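Local coordinates for protein N-acetylmuramoyl-L-alanine amidase (Mycobacteroides abscessus, PDB 7AGL) that probably cleaves, as a zinc-dependent amidase, the bond between N-acetylmuramic acid and L-alanine in the peptidoglycan of the mycobacterial cell wall, at residues W56-V59 and L60-Q64; K89-E92 and I93-S96; S196-G199 and R200-Y203. All blocks are in the same frame, centred on the assembly; numbering follows the deposited sequence. Where two conformers were deposited one is given.

Contact 1: residues W56-V59 and L60-Q64; sequences WNTV and LLIRQ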
ATOM      1  N   TRP A  56       0.356   4.923   8.322  1.00 19.25           N
ATOM      2  CA  TRP A  56       0.209   6.375   8.400  1.00 19.88           C
ATOM      3  C   TRP A  56       1.570   7.072   8.407  1.00 19.60           C
ATOM      4  O   TRP A  56       1.840   7.956   7.585  1.00 21.33           O
ATOM      5  CB  TRP A  56      -0.583   6.720   9.666  1.00 19.69           C
ATOM      6  CG  TRP A  56      -0.675   8.182   9.984  1.00 18.78           C
ATOM      7  CD1 TRP A  56      -0.108   8.836  11.050  1.00 20.18           C
ATOM      8  CD2 TRP A  56      -1.419   9.167   9.259  1.00 20.18           C
ATOM      9  NE1 TRP A  56      -0.464  10.173  11.028  1.00 20.91           N
ATOM     10  CE2 TRP A  56      -1.253  10.398   9.929  1.00 21.31           C
ATOM     11  CE3 TRP A  56      -2.206   9.127   8.103  1.00 21.26           C
ATOM     12  CZ2 TRP A  56      -1.849  11.577   9.475  1.00 24.17           C
ATOM     13  CZ3 TRP A  56      -2.764  10.286   7.644  1.00 19.29           C
ATOM     14  CH2 TRP A  56      -2.609  11.499   8.338  1.00 21.99           C
ATOM     15  N   ASN A  57       2.444   6.679   9.327  1.00 18.97           N
ATOM     16  CA  ASN A  57       3.720   7.367   9.461  1.00 19.51           C
ATOM     17  C   ASN A  57       4.605   7.133   8.247  1.00 19.16           C
ATOM     18  O   ASN A  57       5.314   8.045   7.815  1.00 22.19           O
ATOM     19  CB  ASN A  57       4.391   6.933  10.755  1.00 20.68           C
ATOM     20  CG  ASN A  57       3.826   7.700  11.949  1.00 28.52           C
ATOM     21  OD1 ASN A  57       3.133   7.146  12.779  1.00 32.86           O
ATOM     22  ND2 ASN A  57       4.088   8.999  11.993  1.00 32.62           N
ATOM     23  N   THR A  58       4.573   5.928   7.669  1.00 19.34           N
ATOM     24  CA  THR A  58       5.381   5.713   6.474  1.00 20.83           C
ATOM     25  C   THR A  58       4.865   6.533   5.301  1.00 18.16           C
ATOM     26  O   THR A  58       5.663   7.108   4.551  1.00 22.08           O
ATOM     27  CB  THR A  58       5.432   4.227   6.142  1.00 18.78           C
ATOM     28  OG1 THR A  58       5.964   3.544   7.286  1.00 20.34           O
ATOM     29  CG2 THR A  58       6.354   3.983   4.933  1.00 22.55           C
ATOM     30  N   VAL A  59       3.537   6.614   5.131  1.00 18.13           N
ATOM     31  CA  VAL A  59       2.978   7.434   4.055  1.00 19.75           C
ATOM     32  C   VAL A  59       3.349   8.905   4.243  1.00 19.76           C
ATOM     33  O   VAL A  59       3.644   9.602   3.268  1.00 19.73           O
ATOM     34  CB  VAL A  59       1.454   7.227   3.952  1.00 19.99           C
ATOM     35  CG1 VAL A  59       0.800   8.376   3.171  1.00 18.60           C
ATOM     36  CG2 VAL A  59       1.193   5.855   3.269  1.00 19.81           C
ATOM     37  N   LEU A  60       3.342   9.406   5.484  1.00 19.25           N
ATOM     38  CA  LEU A  60       3.734  10.807   5.680  1.00 21.49           C
ATOM     39  C   LEU A  60       5.153  11.056   5.174  1.00 21.37           C
ATOM     40  O   LEU A  60       5.440  12.107   4.589  1.00 24.24           O
ATOM     41  CB  LEU A  60       3.626  11.212   7.154  1.00 21.76           C
ATOM     42  CG  LEU A  60       2.223  11.190   7.765  1.00 22.48           C
ATOM     43  CD1 LEU A  60       2.293  11.691   9.195  1.00 23.81           C
ATOM     44  CD2 LEU A  60       1.278  12.045   6.946  1.00 22.74           C
ATOM     45  N   LEU A  61       6.050  10.091   5.385  1.00 20.22           N
ATOM     46  CA  LEU A  61       7.423  10.247   4.922  1.00 21.18           C
ATOM     47  C   LEU A  61       7.507  10.155   3.404  1.00 23.29           C
ATOM     48  O   LEU A  61       8.250  10.916   2.771  1.00 23.68           O
ATOM     49  CB  LEU A  61       8.321   9.195   5.582  1.00 23.88           C
ATOM     50  CG  LEU A  61       8.419   9.283   7.105  1.00 22.33           C
ATOM     51  CD1 LEU A  61       9.164   8.064   7.623  1.00 24.30           C
ATOM     52  CD2 LEU A  61       9.121  10.576   7.550  1.00 25.66           C
ATOM     53  N   ILE A  62       6.754   9.224   2.802  1.00 22.78           N
ATOM     54  CA  ILE A  62       6.684   9.151   1.342  1.00 20.07           C
ATOM     55  C   ILE A  62       6.196  10.475   0.764  1.00 22.03           C
ATOM     56  O   ILE A  62       6.783  11.011  -0.189  1.00 25.93           O
ATOM     57  CB  ILE A  62       5.777   7.988   0.897  1.00 20.33           C
ATOM     58  CG1 ILE A  62       6.381   6.645   1.322  1.00 23.19           C
ATOM     59  CG2 ILE A  62       5.602   8.015  -0.611  1.00 20.74           C
ATOM     60  CD1 ILE A  62       5.399   5.489   1.194  1.00 22.02           C
ATOM     61  N   ARG A  63       5.109  11.019   1.331  0.65 21.95           N
ATOM     62  CA  ARG A  63       4.529  12.258   0.810  0.65 22.08           C
ATOM     63  C   ARG A  63       5.542  13.389   0.848  0.65 25.02           C
ATOM     64  O   ARG A  63       5.706  14.129  -0.128  0.65 25.40           O
ATOM     65  CB  ARG A  63       3.277  12.666   1.598  0.65 21.52           C
ATOM     66  CG  ARG A  63       2.467  13.741   0.839  0.65 26.41           C
ATOM     67  CD  ARG A  63       2.119  15.041   1.602  0.65 32.32           C
ATOM     68  NE  ARG A  63       3.061  15.460   2.639  0.65 31.63           N
ATOM     69  CZ  ARG A  63       3.897  16.498   2.555  0.65 32.71           C
ATOM     70  NH1 ARG A  63       3.950  17.246   1.462  0.65 25.40           N
ATOM     71  NH2 ARG A  63       4.690  16.794   3.584  0.65 34.13           N
ATOM     72  N   GLN A  64       6.235  13.532   1.977  1.00 24.98           N
ATOM     73  CA  GLN A  64       7.210  14.604   2.118  1.00 25.87           C
ATOM     74  C   GLN A  64       8.308  14.503   1.063  1.00 24.78           C
ATOM     75  O   GLN A  64       8.709  15.518   0.474  1.00 25.66           O
ATOM     76  CB  GLN A  64       7.797  14.559   3.528  1.00 31.24           C
ATOM     77  CG  GLN A  64       8.677  15.738   3.900  1.00 44.26           C
ATOM     78  CD  GLN A  64       9.373  15.525   5.235  1.00 53.73           C
ATOM     79  OE1 GLN A  64       9.359  14.418   5.789  1.00 53.30           O
ATOM     80  NE2 GLN A  64       9.988  16.585   5.760  1.00 57.78           N
TER
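Leu60 lays its branched end over one face of the Trp56 indole, one turn back along helix 51-68. The methyl CD1 sits 3.5 Å above the ring plane, displaced toward the rim, and makes a CH-pi contact with the five-membered ring, 4.0 Å from its centroid and 28° off the normal. Its nearest ring atom is Trp56 NE1, 3.6 Å from Leu60 CD1, while the second methyl, CD2, reaches the six-membered half of the indole at CZ2. Trp56 holds CG anti to its own N (chi1 173°), which swings the indole along the helix toward Leu60.

A second apolar pair lies on the buried side. CD1 of Ile62 meets the methyl CG2 of Thr58 at 4.1 Å, the two side chains crossing at a slant. Thr58 turns OG1 the other way, beside its backbone N, where the hydroxyl is hydrogen-bonded to the carbonyl of Phe54.

Four successive i to i+4 backbone hydrogen bonds hold the turn beneath these side chains. That from Arg63 N to Val59 O is the shortest at 2.8 Å, and that from Leu61 N to Asn57 O is longer, at 3.3 Å.

Around this turn, Val59 and Ile62 pack on Leu12 of strand 9-14, next to the edge strand 72-75, and Leu61 and Ile62 on Ala204 of helix 197-215. The side-chain contacts are mainly apolar, consistent with helix 51-68 being held between the sheet and helix 197-215 largely by burial of hydrophobic surface; the buried Thr58 hydroxyl needs no partner from either.

Contact 2: residues K89-E92 and I93-S96; sequences KRAE and IENS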
ATOM      1  N   LYS A  89     -14.633   3.665  -1.002  1.00 22.01           N
ATOM      2  CA  LYS A  89     -14.483   5.119  -1.002  1.00 22.79           C
ATOM      3  C   LYS A  89     -13.025   5.545  -1.218  1.00 22.83           C
ATOM      4  O   LYS A  89     -12.754   6.548  -1.889  1.00 22.58           O
ATOM      5  CB  LYS A  89     -15.006   5.678   0.319  1.00 24.72           C
ATOM      6  CG  LYS A  89     -14.990   7.173   0.392  1.00 25.32           C
ATOM      7  CD  LYS A  89     -15.906   7.720  -0.668  1.00 42.74           C
ATOM      8  CE  LYS A  89     -16.010   9.205  -0.574  1.00 44.39           C
ATOM      9  NZ  LYS A  89     -16.939   9.746  -1.602  1.00 48.97           N
ATOM     10  N   ARG A  90     -12.073   4.815  -0.639  1.00 19.98           N
ATOM     11  CA  ARG A  90     -10.672   5.163  -0.858  1.00 19.12           C
ATOM     12  C   ARG A  90     -10.304   5.066  -2.332  1.00 19.45           C
ATOM     13  O   ARG A  90      -9.570   5.910  -2.854  1.00 21.90           O
ATOM     14  CB  ARG A  90      -9.770   4.261  -0.019  1.00 21.41           C
ATOM     15  CG  ARG A  90      -9.843   4.600   1.460  1.00 18.23           C
ATOM     16  CD  ARG A  90      -8.903   3.700   2.265  1.00 19.13           C
ATOM     17  NE  ARG A  90      -9.137   3.901   3.689  1.00 20.08           N
ATOM     18  CZ  ARG A  90      -8.201   3.918   4.639  1.00 21.71           C
ATOM     19  NH1 ARG A  90      -6.914   3.735   4.353  1.00 21.19           N
ATOM     20  NH2 ARG A  90      -8.572   4.131   5.902  1.00 23.13           N
ATOM     21  N   ALA A  91     -10.758   4.012  -3.011  1.00 21.98           N
ATOM     22  CA  ALA A  91     -10.487   3.911  -4.443  1.00 22.44           C
ATOM     23  C   ALA A  91     -11.159   5.050  -5.201  1.00 19.84           C
ATOM     24  O   ALA A  91     -10.586   5.586  -6.159  1.00 24.06           O
ATOM     25  CB  ALA A  91     -10.951   2.556  -4.977  1.00 25.13           C
ATOM     26  N   GLU A  92     -12.371   5.429  -4.788  1.00 22.56           N
ATOM     27  CA  GLU A  92     -13.050   6.558  -5.422  1.00 26.25           C
ATOM     28  C   GLU A  92     -12.252   7.840  -5.229  1.00 24.32           C
ATOM     29  O   GLU A  92     -12.076   8.625  -6.172  1.00 25.53           O
ATOM     30  CB  GLU A  92     -14.472   6.717  -4.866  1.00 28.45           C
ATOM     31  CG  GLU A  92     -15.150   8.046  -5.274  1.00 37.97           C
ATOM     32  CD  GLU A  92     -16.516   8.310  -4.611  1.00 48.89           C
ATOM     33  OE1 GLU A  92     -16.940   7.553  -3.711  1.00 49.05           O
ATOM     34  OE2 GLU A  92     -17.178   9.290  -5.012  1.00 49.36           O
ATOM     35  N   ILE A  93     -11.764   8.072  -4.006  1.00 21.77           N
ATOM     36  CA  ILE A  93     -10.957   9.260  -3.732  1.00 21.03           C
ATOM     37  C   ILE A  93      -9.705   9.251  -4.600  1.00 19.58           C
ATOM     38  O   ILE A  93      -9.358  10.255  -5.231  1.00 20.87           O
ATOM     39  CB  ILE A  93     -10.604   9.347  -2.232  1.00 20.73           C
ATOM     40  CG1 ILE A  93     -11.845   9.664  -1.372  1.00 24.14           C
ATOM     41  CG2 ILE A  93      -9.500  10.382  -2.011  1.00 23.85           C
ATOM     42  CD1 ILE A  93     -11.631   9.308   0.089  1.00 20.92           C
ATOM     43  N   GLU A  94      -9.014   8.104  -4.660  1.00 18.27           N
ATOM     44  CA  GLU A  94      -7.829   8.001  -5.510  1.00 21.27           C
ATOM     45  C   GLU A  94      -8.157   8.354  -6.951  1.00 22.07           C
ATOM     46  O   GLU A  94      -7.454   9.153  -7.585  1.00 22.37           O
ATOM     47  CB  GLU A  94      -7.245   6.589  -5.425  1.00 24.11           C
ATOM     48  CG  GLU A  94      -6.656   6.271  -4.070  1.00 21.01           C
ATOM     49  CD  GLU A  94      -6.576   4.776  -3.790  1.00 22.40           C
ATOM     50  OE1 GLU A  94      -6.954   3.967  -4.672  1.00 20.57           O
ATOM     51  OE2 GLU A  94      -6.134   4.412  -2.678  1.00 23.85           O
ATOM     52  N   ASN A  95      -9.217   7.750  -7.494  1.00 20.27           N
ATOM     53  CA  ASN A  95      -9.547   7.965  -8.898  1.00 23.36           C
ATOM     54  C   ASN A  95      -9.898   9.423  -9.172  1.00 21.94           C
ATOM     55  O   ASN A  95      -9.624   9.930 -10.266  1.00 25.68           O
ATOM     56  CB  ASN A  95     -10.695   7.039  -9.309  1.00 25.18           C
ATOM     57  CG  ASN A  95     -10.269   5.586  -9.370  1.00 24.75           C
ATOM     58  OD1 ASN A  95      -9.095   5.275  -9.628  1.00 25.49           O
ATOM     59  ND2 ASN A  95     -11.214   4.681  -9.124  1.00 21.24           N
ATOM     60  N   SER A  96     -10.455  10.128  -8.180  1.00 20.98           N
ATOM     61  CA  SER A  96     -10.898  11.505  -8.383  1.00 21.80           C
ATOM     62  C   SER A  96      -9.748  12.468  -8.665  1.00 26.46           C
ATOM     63  O   SER A  96      -9.990  13.567  -9.171  1.00 25.40           O
ATOM     64  CB  SER A  96     -11.695  11.992  -7.163  1.00 24.65           C
ATOM     65  OG  SER A  96     -10.848  12.366  -6.082  1.00 26.59           O
TER
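Ile93 folds its CD1 against the aliphatic part of Lys89, 4.0 Å from CG, one turn apart on the short alpha-helix 87-96, which flanks the mixed sheet of this zinc amidase. The two side chains cross at about a right angle. Beneath them Ile93 N donates to Lys89 O at 2.8 Å, the first of four i to i+4 backbone bonds. Lys89 bends at chi2 (63°), bringing NZ back to OE1 of Glu92 in a salt bridge whose hydrogen bond is weak.

On the inward side Glu94 runs its extended chain past the Arg90 carbonyl, with OE1 3.5 Å from Ala91 CA. That carboxylate is salt-bridged to Lys177 of strand 177-184. Arg90 itself points away from the turn: NE is hydrogen-bonded to Pro85 O, and the guanidinium also forms a salt bridge with Asp13 and bonds to the carbonyls of Pro14 and of His16, a residue that also binds the zinc ion, so it probably helps to position the metal-site loop. Asn95 is likewise tied outward, to the backbone of Leu172 and Gln174.

Near the C-terminal end the N-H of Ser96 bonds to Glu92 O at a bent 139°, and its hydroxyl OG donates to the carbonyl O of Ile93 at 2.7 Å.

Contact 3: residues S196-G199 and R200-Y203; sequences SPEG and RSKY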
ATOM      1  N   SER A 196      11.050   1.431  14.074  1.00 22.53           N
ATOM      2  CA  SER A 196      12.190   2.349  14.079  1.00 23.14           C
ATOM      3  C   SER A 196      11.883   3.556  13.216  1.00 21.70           C
ATOM      4  O   SER A 196      11.513   3.370  12.049  1.00 23.65           O
ATOM      5  CB  SER A 196      13.435   1.663  13.521  1.00 26.27           C
ATOM      6  OG  SER A 196      13.905   0.613  14.348  1.00 24.62           O
ATOM      7  N   PRO A 197      12.051   4.789  13.704  1.00 23.16           N
ATOM      8  CA  PRO A 197      11.884   5.942  12.804  1.00 26.56           C
ATOM      9  C   PRO A 197      12.733   5.827  11.544  1.00 25.74           C
ATOM     10  O   PRO A 197      12.248   6.093  10.442  1.00 23.53           O
ATOM     11  CB  PRO A 197      12.297   7.128  13.682  1.00 29.38           C
ATOM     12  CG  PRO A 197      12.032   6.672  15.103  1.00 27.97           C
ATOM     13  CD  PRO A 197      12.370   5.196  15.088  1.00 24.66           C
ATOM     14  N   GLU A 198      14.005   5.441  11.681  1.00 24.53           N
ATOM     15  CA  GLU A 198      14.862   5.335  10.506  1.00 25.07           C
ATOM     16  C   GLU A 198      14.494   4.134   9.644  1.00 25.34           C
ATOM     17  O   GLU A 198      14.740   4.150   8.433  1.00 23.28           O
ATOM     18  CB  GLU A 198      16.335   5.267  10.931  1.00 27.08           C
ATOM     19  CG  GLU A 198      17.333   5.300   9.771  1.00 30.04           C
ATOM     20  CD  GLU A 198      17.349   6.631   9.033  1.00 41.19           C
ATOM     21  OE1 GLU A 198      16.682   7.578   9.491  1.00 32.78           O
ATOM     22  OE2 GLU A 198      18.042   6.729   7.996  1.00 41.40           O
ATOM     23  N   GLY A 199      13.917   3.087  10.242  1.00 22.50           N
ATOM     24  CA  GLY A 199      13.365   2.002   9.444  1.00 22.44           C
ATOM     25  C   GLY A 199      12.225   2.464   8.551  1.00 22.71           C
ATOM     26  O   GLY A 199      12.178   2.132   7.362  1.00 20.98           O
ATOM     27  N   ARG A 200      11.317   3.270   9.103  1.00 21.76           N
ATOM     28  CA  ARG A 200      10.214   3.792   8.302  1.00 21.32           C
ATOM     29  C   ARG A 200      10.727   4.725   7.216  1.00 24.98           C
ATOM     30  O   ARG A 200      10.223   4.703   6.082  1.00 22.68           O
ATOM     31  CB  ARG A 200       9.203   4.489   9.209  1.00 21.81           C
ATOM     32  CG  ARG A 200       8.534   3.509  10.169  1.00 18.64           C
ATOM     33  CD  ARG A 200       7.378   4.158  10.925  1.00 19.80           C
ATOM     34  NE  ARG A 200       7.776   5.239  11.838  1.00 23.35           N
ATOM     35  CZ  ARG A 200       8.105   5.037  13.111  1.00 21.50           C
ATOM     36  NH1 ARG A 200       8.092   3.791  13.586  1.00 22.44           N
ATOM     37  NH2 ARG A 200       8.442   6.061  13.903  1.00 25.76           N
ATOM     38  N   SER A 201      11.771   5.498   7.525  1.00 24.38           N
ATOM     39  CA  SER A 201      12.397   6.339   6.513  1.00 22.00           C
ATOM     40  C   SER A 201      12.977   5.495   5.377  1.00 25.42           C
ATOM     41  O   SER A 201      12.796   5.823   4.196  1.00 24.37           O
ATOM     42  CB  SER A 201      13.470   7.220   7.165  1.00 27.27           C
ATOM     43  OG  SER A 201      14.074   8.065   6.209  1.00 30.81           O
ATOM     44  N   LYS A 202      13.680   4.402   5.710  1.00 24.48           N
ATOM     45  CA  LYS A 202      14.235   3.532   4.666  1.00 22.75           C
ATOM     46  C   LYS A 202      13.140   2.888   3.814  1.00 23.73           C
ATOM     47  O   LYS A 202      13.278   2.795   2.589  1.00 25.64           O
ATOM     48  CB  LYS A 202      15.110   2.443   5.291  1.00 24.53           C
ATOM     49  CG  LYS A 202      16.492   2.885   5.672  1.00 32.89           C
ATOM     50  CD  LYS A 202      17.323   1.667   6.025  1.00 40.05           C
ATOM     51  CE  LYS A 202      18.543   1.544   5.123  1.00 48.86           C
ATOM     52  NZ  LYS A 202      19.412   2.745   5.245  1.00 51.20           N
ATOM     53  N   TYR A 203      12.068   2.399   4.446  1.00 21.61           N
ATOM     54  CA  TYR A 203      10.920   1.920   3.673  1.00 19.56           C
ATOM     55  C   TYR A 203      10.411   2.995   2.723  1.00 23.45           C
ATOM     56  O   TYR A 203      10.149   2.735   1.541  1.00 21.13           O
ATOM     57  CB  TYR A 203       9.782   1.512   4.607  1.00 21.02           C
ATOM     58  CG  TYR A 203       9.914   0.167   5.282  1.00 24.21           C
ATOM     59  CD1 TYR A 203      10.309  -0.971   4.576  1.00 25.01           C
ATOM     60  CD2 TYR A 203       9.610   0.035   6.631  1.00 22.11           C
ATOM     61  CE1 TYR A 203      10.403  -2.208   5.207  1.00 29.22           C
ATOM     62  CE2 TYR A 203       9.694  -1.187   7.263  1.00 23.95           C
ATOM     63  CZ  TYR A 203      10.090  -2.306   6.551  1.00 29.80           C
ATOM     64  OH  TYR A 203      10.176  -3.517   7.206  1.00 26.15           O
TER
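The first turn of helix 197-215 opens here, with Ser196 at the N-cap position and Pro197 as the first helical residue, a place where proline's missing N-H costs no helix bond. Arg200 folds back over this turn. One face of its guanidinium lies across the backbone, with Pro197 CA 3.6 Å and Ser196 O 3.7 Å from the plane, both toward its rim; NH2 also passes the proline ring, 3.8 Å from CG. The bend at chi3 (-65°) returns the group to the helix start, where NH1 is hydrogen-bonded to the carbonyl of Met194.

Ser196 OG makes no capping bond and is taken instead by the carbonyl of Ala192. Backbone bonds follow regularly, Arg200 N to Ser196 O at 3.0 Å and Tyr203 N to Gly199 O at 2.9 Å, the latter almost straight at 173°. The Tyr203 ring also passes that carbonyl, with CD2 3.4 Å from Gly199 O. On the outer side Glu198 OE1 comes 4.0 Å from Ser201 CB.

Arg200 leans against helix 51-68 through Phe54, Asn57, Thr58 and Leu61, whereas Tyr203 packs on Met193 and Met194 of helix 188-195, which places this turn between the two helices.

Along the chain the contacts come in the order 1, 2, 3, each a local stretch of one helix. Helices 51-68 and 87-96 both pack on strand 9-14 of the mixed sheet, and helix 197-215 lies against helix 51-68. Contacts 1 and 3 are neighbours, their centres about 10 Å apart: Leu61 CD1 packs on the backbone of Ser201 at 3.7 Å from its N. Contact 2 is about 18 Å from contact 1 and 27 Å from contact 3, centre to centre, and touches neither. Of the zinc ligands, His16 comes just after strand 9-14, Glu51 begins helix 51-68 and His106 lies on strand 101-108, linking the site to this framework.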